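Local coordinates for insecticidal crystal protein Cry7Cal (Bacillus thuringiensis, PDB 5ZI1), which forms the three-domain toxin part of an insecticidal crystal protein active against locusts, and probably binds receptors and perforates gut-cell membranes as other delta endotoxins do, at residues Gly423-Tyr428 and Thr453-Arg458. Sequence-based numbering, arbitrary orientation.
Sequences GDLEEY and THVSVR
Val455 fits into the loop 423-428, meeting Leu425, Tyr428 and Gly423 with different parts of its short side chain. Val455 CB lies 3.5 Å from Leu425 CD2, the two side chains sliding past each other in opposite directions. Leu425 CD2 also packs against the backbone N of Ser456 and reaches His454 CE1 at 3.8 Å. With CG1 anti to the backbone N (chi1 173°), the two methyls of Val455 diverge. Val455 CG1 lies 3.6 Å from Gly423 O. Val455 CG2 meets Tyr428 CE2 at 3.5 Å, the valine crossing the tyrosine side chain at about a right angle. The ring is tethered at its hydroxyl, where Tyr428 OH accepts Gly423 N at 3.0 Å and also hydrogen-bonds Asp353.

The polar links are indirect: one water donates to both Gly423 O and Val455 O, bridging the segments. Val455 O also receives Arg458 NH2 at 3.1 Å, a bond lying in both the carbonyl and guanidinium planes; bends at chi2 and chi3 bring the guanidinium round, and Arg458 NH2 passes 4.1 Å from Gly423 CA. On the other segment, Asp424 O takes the N-H groups of Glu427 and Tyr428, closing the loop. Leu425 rests on Arg22 and Ser456 on Met25, both of helix 13-26. The arrangement is a loop packed on a type I beta turn, His454 to Val457, that leads out of strand 448-454 in the three-stranded antiparallel sheet of the middle, beta-prism domain of a three-domain Cry toxin.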
loop_
_atom_site.group_PDB
_atom_site.type_symbol
_atom_site.label_atom_id
_atom_site.label_comp_id
_atom_site.label_asym_id
_atom_site.label_seq_id
_atom_site.Cartn_x
_atom_site.Cartn_y
_atom_site.Cartn_z
ATOM N N GLY A 423 -12.289 -11.490 2.116
ATOM C CA GLY A 423 -11.785 -10.736 0.992
ATOM C C GLY A 423 -12.455 -9.404 0.759
ATOM O O GLY A 423 -11.978 -8.633 -0.074
ATOM N N ASP A 424 -13.520 -9.094 1.489
ATOM C CA ASP A 424 -14.281 -7.860 1.301
ATOM C C ASP A 424 -13.522 -6.685 1.919
ATOM O O ASP A 424 -13.517 -6.501 3.141
ATOM C CB ASP A 424 -15.671 -8.020 1.914
ATOM C CG ASP A 424 -16.575 -6.827 1.652
ATOM O OD1 ASP A 424 -16.186 -5.931 0.861
ATOM O OD2 ASP A 424 -17.683 -6.793 2.230
ATOM N N LEU A 425 -12.892 -5.861 1.074
ATOM C CA LEU A 425 -12.228 -4.653 1.573
ATOM C C LEU A 425 -13.195 -3.614 2.094
ATOM O O LEU A 425 -12.801 -2.796 2.924
ATOM C CB LEU A 425 -11.363 -3.986 0.512
ATOM C CG LEU A 425 -10.407 -4.983 -0.092
ATOM C CD1 LEU A 425 -10.756 -5.225 -1.575
ATOM C CD2 LEU A 425 -8.978 -4.520 0.163
ATOM N N GLU A 426 -14.437 -3.610 1.623
ATOM C CA GLU A 426 -15.444 -2.773 2.258
ATOM C C GLU A 426 -15.562 -3.086 3.741
ATOM O O GLU A 426 -16.018 -2.231 4.508
ATOM C CB GLU A 426 -16.788 -2.969 1.564
ATOM C CG GLU A 426 -17.556 -1.694 1.326
ATOM C CD GLU A 426 -18.407 -1.775 0.065
ATOM O OE1 GLU A 426 -18.738 -2.910 -0.342
ATOM O OE2 GLU A 426 -18.708 -0.713 -0.539
ATOM N N GLU A 427 -15.141 -4.279 4.166
ATOM C CA GLU A 427 -15.205 -4.661 5.573
ATOM C C GLU A 427 -13.867 -4.508 6.287
ATOM O O GLU A 427 -13.815 -3.908 7.355
ATOM C CB GLU A 427 -15.714 -6.104 5.711
ATOM C CG GLU A 427 -17.215 -6.212 5.565
ATOM C CD GLU A 427 -17.718 -7.633 5.739
ATOM O OE1 GLU A 427 -17.739 -8.380 4.740
ATOM O OE2 GLU A 427 -18.072 -8.005 6.881
ATOM N N TYR A 428 -12.787 -5.052 5.727
ATOM C CA TYR A 428 -11.471 -4.949 6.340
ATOM C C TYR A 428 -10.430 -4.803 5.240
ATOM O O TYR A 428 -10.523 -5.458 4.197
ATOM C CB TYR A 428 -11.151 -6.160 7.231
ATOM C CG TYR A 428 -11.020 -7.497 6.519
ATOM C CD1 TYR A 428 -12.143 -8.228 6.145
ATOM C CD2 TYR A 428 -9.774 -8.042 6.263
ATOM C CE1 TYR A 428 -12.024 -9.461 5.502
ATOM C CE2 TYR A 428 -9.638 -9.254 5.618
ATOM C CZ TYR A 428 -10.765 -9.970 5.240
ATOM O OH TYR A 428 -10.613 -11.190 4.598
ATOM N N THR A 453 -0.518 -6.886 5.595
ATOM C CA THR A 453 -0.593 -6.672 4.153
ATOM C C THR A 453 -2.026 -6.336 3.746
ATOM O O THR A 453 -2.986 -6.654 4.453
ATOM C CB THR A 453 -0.109 -7.889 3.371
ATOM O OG1 THR A 453 -0.932 -9.035 3.692
ATOM C CG2 THR A 453 1.367 -8.162 3.667
ATOM N N HIS A 454 -2.150 -5.686 2.591
ATOM C CA HIS A 454 -3.411 -5.143 2.096
ATOM C C HIS A 454 -4.263 -6.232 1.458
ATOM O O HIS A 454 -3.748 -7.113 0.762
ATOM C CB HIS A 454 -3.110 -4.047 1.070
ATOM C CG HIS A 454 -4.264 -3.146 0.769
ATOM N ND1 HIS A 454 -5.035 -3.279 -0.365
ATOM C CD2 HIS A 454 -4.754 -2.076 1.436
ATOM C CE1 HIS A 454 -5.967 -2.344 -0.375
ATOM N NE2 HIS A 454 -5.814 -1.594 0.704
ATOM N N VAL A 455 -5.580 -6.172 1.684
ATOM C CA VAL A 455 -6.450 -7.262 1.239
ATOM C C VAL A 455 -6.690 -7.254 -0.271
ATOM O O VAL A 455 -7.221 -8.236 -0.814
ATOM C CB VAL A 455 -7.746 -7.226 2.086
ATOM C CG1 VAL A 455 -8.801 -8.219 1.602
ATOM C CG2 VAL A 455 -7.408 -7.546 3.533
ATOM N N SER A 456 -6.255 -6.205 -0.988
ATOM C CA SER A 456 -6.343 -6.247 -2.443
ATOM C C SER A 456 -5.440 -7.319 -3.033
ATOM O O SER A 456 -5.688 -7.783 -4.154
ATOM C CB SER A 456 -5.980 -4.888 -3.045
ATOM O OG SER A 456 -4.665 -4.516 -2.683
ATOM N N VAL A 457 -4.388 -7.717 -2.321
ATOM C CA VAL A 457 -3.577 -8.829 -2.795
ATOM C C VAL A 457 -4.377 -10.114 -2.665
ATOM O O VAL A 457 -4.906 -10.428 -1.591
ATOM C CB VAL A 457 -2.276 -8.933 -1.999
ATOM C CG1 VAL A 457 -1.359 -9.967 -2.662
ATOM C CG2 VAL A 457 -1.642 -7.572 -1.873
ATOM N N ARG A 458 -4.451 -10.861 -3.739
ATOM C CA ARG A 458 -5.226 -12.066 -3.782
ATOM C C ARG A 458 -4.301 -13.277 -3.799
ATOM O O ARG A 458 -3.179 -13.197 -4.305
ATOM C CB ARG A 458 -6.143 -12.050 -5.006
ATOM C CG ARG A 458 -7.059 -10.805 -5.060
ATOM C CD ARG A 458 -7.703 -10.531 -3.685
ATOM N NE ARG A 458 -8.357 -11.745 -3.181
ATOM C CZ ARG A 458 -8.581 -12.027 -1.895
ATOM N NH1 ARG A 458 -9.173 -13.178 -1.568
ATOM N NH2 ARG A 458 -8.223 -11.171 -0.939
HETATM O O HOH W 1 -10.196 -8.237 -2.173
#